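Local coordinates for glycinin A3B4 subunit (Glycine max, PDB 2D5F), which serves as an 11S globulin storage protein of the soybean seed, a two-cupin subunit made as a proglycinin precursor and assembled into hexamers when mature, at the interface of chains A and B and the interface of chains A and C. Sequence-based numbering; all coordinates share one arbitrary frame. Chains: chain A/B/C, glycinin A3B4 subunit.

Contact 1: the interface of chains A and B. Residues chain A 338-344; chain B 88-89, 113-114, 249, 328.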
# COMPACT_ATOMS: atom_id res chain seq x y z
N PRO A 338 20.04 -27.59 -1.37
CA PRO A 338 21.04 -27.22 -0.37
C PRO A 338 21.46 -25.75 -0.48
O PRO A 338 21.51 -25.02 0.51
CB PRO A 338 22.20 -28.16 -0.68
CG PRO A 338 21.52 -29.37 -1.21
CD PRO A 338 20.47 -28.79 -2.12
N SER A 339 21.75 -25.32 -1.71
CA SER A 339 22.19 -23.95 -1.97
C SER A 339 21.21 -22.84 -1.58
O SER A 339 21.61 -21.69 -1.42
CB SER A 339 22.57 -23.81 -3.45
OG SER A 339 21.48 -24.10 -4.31
N ARG A 340 19.93 -23.17 -1.41
CA ARG A 340 18.95 -22.15 -1.04
C ARG A 340 18.85 -21.86 0.46
O ARG A 340 18.04 -21.03 0.88
CB ARG A 340 17.57 -22.51 -1.59
CG ARG A 340 17.34 -21.98 -3.00
CD ARG A 340 17.16 -23.09 -4.02
NE ARG A 340 17.13 -22.55 -5.38
CZ ARG A 340 16.24 -21.66 -5.81
NH1 ARG A 340 15.28 -21.22 -5.00
NH2 ARG A 340 16.30 -21.22 -7.06
N ALA A 341 19.68 -22.52 1.25
CA ALA A 341 19.66 -22.33 2.70
C ALA A 341 19.85 -20.87 3.12
O ALA A 341 20.71 -20.16 2.59
CB ALA A 341 20.74 -23.20 3.36
N ASP A 342 19.04 -20.44 4.09
CA ASP A 342 19.13 -19.09 4.63
C ASP A 342 19.92 -19.11 5.93
O ASP A 342 20.52 -18.11 6.33
CB ASP A 342 17.72 -18.53 4.85
CG ASP A 342 16.94 -18.41 3.55
OD1 ASP A 342 17.49 -17.83 2.59
OD2 ASP A 342 15.79 -18.88 3.50
N PHE A 343 19.91 -20.27 6.59
CA PHE A 343 20.64 -20.52 7.83
C PHE A 343 21.50 -21.77 7.57
O PHE A 343 21.02 -22.72 6.95
CB PHE A 343 19.68 -20.82 8.98
CG PHE A 343 19.10 -19.60 9.63
CD1 PHE A 343 19.84 -18.87 10.55
CD2 PHE A 343 17.79 -19.22 9.37
CE1 PHE A 343 19.28 -17.77 11.21
CE2 PHE A 343 17.22 -18.12 10.02
CZ PHE A 343 17.97 -17.40 10.94
N TYR A 344 22.74 -21.78 8.04
CA TYR A 344 23.59 -22.94 7.80
C TYR A 344 24.77 -23.08 8.75
O TYR A 344 25.49 -22.12 9.02
CB TYR A 344 24.12 -22.91 6.36
CG TYR A 344 25.04 -24.05 5.98
CD1 TYR A 344 26.28 -23.81 5.38
CD2 TYR A 344 24.66 -25.38 6.17
CE1 TYR A 344 27.11 -24.85 4.98
CE2 TYR A 344 25.49 -26.44 5.78
CZ TYR A 344 26.71 -26.16 5.18
OH TYR A 344 27.53 -27.20 4.78
N THR B 88 24.15 -15.54 9.21
CA THR B 88 23.47 -16.83 9.35
C THR B 88 24.23 -18.06 8.87
O THR B 88 23.77 -19.18 9.05
CB THR B 88 22.11 -16.80 8.62
OG1 THR B 88 22.31 -16.61 7.22
CG2 THR B 88 21.24 -15.66 9.16
N PHE B 89 25.38 -17.84 8.25
CA PHE B 89 26.23 -18.94 7.79
C PHE B 89 27.41 -18.98 8.75
O PHE B 89 28.27 -18.10 8.73
CB PHE B 89 26.73 -18.68 6.36
CG PHE B 89 25.79 -19.18 5.28
CD1 PHE B 89 24.41 -19.04 5.40
CD2 PHE B 89 26.31 -19.78 4.13
CE1 PHE B 89 23.56 -19.50 4.40
CE2 PHE B 89 25.46 -20.24 3.12
CZ PHE B 89 24.07 -20.09 3.26
N LYS B 113 24.61 -15.08 3.90
CA LYS B 113 24.26 -16.07 2.89
C LYS B 113 25.03 -15.96 1.57
O LYS B 113 25.26 -14.87 1.05
CB LYS B 113 22.76 -16.00 2.60
CG LYS B 113 22.27 -17.04 1.59
CD LYS B 113 20.78 -16.91 1.35
CE LYS B 113 20.29 -17.98 0.38
NZ LYS B 113 18.80 -18.01 0.32
N ILE B 114 25.43 -17.12 1.05
CA ILE B 114 26.14 -17.17 -0.22
C ILE B 114 25.12 -17.64 -1.25
O ILE B 114 24.47 -18.67 -1.06
CB ILE B 114 27.31 -18.19 -0.19
CG1 ILE B 114 28.35 -17.75 0.84
CG2 ILE B 114 27.95 -18.30 -1.58
CD1 ILE B 114 28.88 -16.34 0.63
N PRO B 249 26.46 -24.87 1.74
CA PRO B 249 26.02 -26.26 1.61
C PRO B 249 26.49 -26.87 0.29
O PRO B 249 26.68 -28.07 0.17
CB PRO B 249 24.50 -26.15 1.68
CG PRO B 249 24.29 -24.95 2.56
CD PRO B 249 25.31 -23.98 2.00
N THR B 328 17.19 -11.61 3.87
CA THR B 328 17.36 -12.67 2.87
C THR B 328 16.64 -12.34 1.56
O THR B 328 16.25 -13.24 0.81
CB THR B 328 16.88 -14.06 3.39
OG1 THR B 328 15.62 -13.94 4.06
CG2 THR B 328 17.90 -14.65 4.35
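The 3-10 helix 338-340, the turn after it and the start of strand 343-345 of chain A meet strand 89-92 of chain B with B:Thr88, the loop residues B:Lys113 and B:Pro249, and the poorly ordered B:Thr328 at the end of 3-10 helix 326-328. A:Tyr344 and B:Phe89 form a parallel beta bridge. Its bond runs from A:Tyr344 N to B:Thr88 O at 3.0 Å, in the carbonyl plane and fairly straight (162° at H). The hydroxyl B:Thr88 OG1 donates to A:Asp342 O, nearly along the C=O axis, while its methyl CG2 touches the ring carbon CE1 of A:Phe343 at 3.5 Å, the two side chains crossing at about a right angle.

B:Lys113 is fully extended, with CG anti to the backbone N (chi1 -178°). It runs alongside A:Asp342. Its ammonium NZ forms a salt bridge with the carboxylate oxygen A:Asp342 OD1 at 2.6 Å, arriving from above the carboxylate plane. The same NZ donates to A:Arg340 O at 3.2 Å. Two oxygens of chain A thus grip one amino group, and the charge pair would probably stabilise both ions.

The phenyl ring of B:Phe89 lies between B:Lys113 CA and B:Ile114 N on one face and A:Tyr344 CB on the other. A:Tyr344 has CG anti to its backbone N (chi1 179°). B:Pro249 comes tip to tip with it, placing CG over the ring centre, 3.4 Å from the centroid.

Contact 2: the interface of chains A and C. Residues chain A 407-408; chain C 171, 200-203, 206-207.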
# COMPACT_ATOMS: atom_id res chain seq x y z
N GLN A 407 2.23 -23.21 29.85
CA GLN A 407 2.29 -23.69 31.22
C GLN A 407 3.61 -24.40 31.48
O GLN A 407 3.86 -24.89 32.58
CB GLN A 407 1.12 -24.64 31.51
CG GLN A 407 -0.24 -23.96 31.55
CD GLN A 407 -1.36 -24.92 31.88
OE1 GLN A 407 -1.34 -25.59 32.92
NE2 GLN A 407 -2.36 -25.00 31.00
N GLY A 408 4.46 -24.45 30.46
CA GLY A 408 5.75 -25.10 30.59
C GLY A 408 5.62 -26.61 30.48
O GLY A 408 6.48 -27.36 30.95
N ILE C 171 -0.78 -18.74 37.43
CA ILE C 171 -1.64 -18.40 36.30
C ILE C 171 -2.27 -17.02 36.52
O ILE C 171 -2.90 -16.78 37.55
CB ILE C 171 -2.76 -19.45 36.12
CG1 ILE C 171 -2.15 -20.83 35.87
CG2 ILE C 171 -3.65 -19.06 34.94
CD1 ILE C 171 -1.37 -20.94 34.57
N GLU C 200 -1.17 -25.50 38.06
CA GLU C 200 0.10 -24.79 38.24
C GLU C 200 0.61 -24.23 36.91
O GLU C 200 -0.16 -23.68 36.12
CB GLU C 200 1.14 -25.73 38.86
CG GLU C 200 1.51 -26.94 38.00
CD GLU C 200 2.46 -27.89 38.71
OE1 GLU C 200 2.08 -28.46 39.76
OE2 GLU C 200 3.60 -28.08 38.23
N GLY C 201 1.90 -24.38 36.66
CA GLY C 201 2.47 -23.88 35.43
C GLY C 201 3.81 -23.21 35.65
O GLY C 201 4.05 -22.60 36.70
N GLY C 202 4.69 -23.32 34.66
CA GLY C 202 6.01 -22.72 34.75
C GLY C 202 6.38 -21.97 33.49
O GLY C 202 5.51 -21.60 32.69
N SER C 203 7.68 -21.75 33.31
CA SER C 203 8.19 -21.04 32.14
C SER C 203 8.27 -22.02 30.98
O SER C 203 8.20 -23.23 31.17
CB SER C 203 9.59 -20.49 32.43
OG SER C 203 10.50 -21.55 32.66
N SER C 206 11.07 -24.47 31.41
CA SER C 206 10.91 -25.55 32.38
C SER C 206 10.33 -26.79 31.70
O SER C 206 10.33 -27.88 32.28
CB SER C 206 10.00 -25.12 33.54
OG SER C 206 8.64 -24.99 33.13
N GLY C 207 9.83 -26.62 30.48
CA GLY C 207 9.26 -27.74 29.74
C GLY C 207 10.32 -28.59 29.07
O GLY C 207 10.01 -29.62 28.45
O HOH W 1 7.51 -28.29 33.69
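A direct backbone-to-backbone hydrogen bond crosses here. C:Gly202 N donates to the carbonyl A:Gln407 O at 2.7 Å. The bond is nearly straight at the hydrogen (170°), but the donor sits above the carbonyl plane, not on a lone pair. This joins the loop at A:Gln407 and A:Gly408 to the glycine-rich loop 200-203 of chain C.

A water adds a second polar link. Water 1 lies 3.1 Å from A:Gly408 O and 3.2 Å from C:Ser206 O, so it bridges two backbone carbonyls.

Within chain C, C:Ser206 ties the 3-10 helix 204-207 to the residue just before it. Its hydroxyl OG stands between the backbone N and the carbonyl carbon (chi1 71°). From there it donates to C:Ser203 O at 2.7 Å, in the carbonyl plane and on a lone pair. C:Ser206 N donates in turn to the hydroxyl C:Ser203 OG at 3.2 Å, a more bent bond (136° at H). The two serines thus hold each other in a turn beside A:Gly408. An alanine in place of C:Ser206 would lose the OG bond to C:Ser203 O and would probably loosen the turn facing A:Gly408.

Looser contacts flank the bonds. The side chain of A:Gln407 is extended beyond CG and makes distant contacts with chain C. Its CG lies 4.4 Å from the methyl C:Ile171 CD1. Its amide oxygen OE1 is 3.9 Å from the backbone C:Glu200 O, in a poorly ordered residue.

The patch is small and mostly backbone. It forms part of the join between subunits A and C and is likely to help fix the loop 200-203 against the neighbouring subunit.

The C-alpha centres of contact 1 and contact 2 are about 35 Å apart, and the two patches share no residues. Chain A takes part in both: the segment 338-344 faces chain B, and the loop 407-408 faces chain C. Both chain A segments fall in the range of the second cupin family, 333-479. Contact 1 belongs to a two-fold symmetric interface, so it has a twin with the chains exchanged. The interface of contact 2 is not an exact two-fold. One subunit thus engages two neighbours through separate surfaces, as expected in an assembly of six copies.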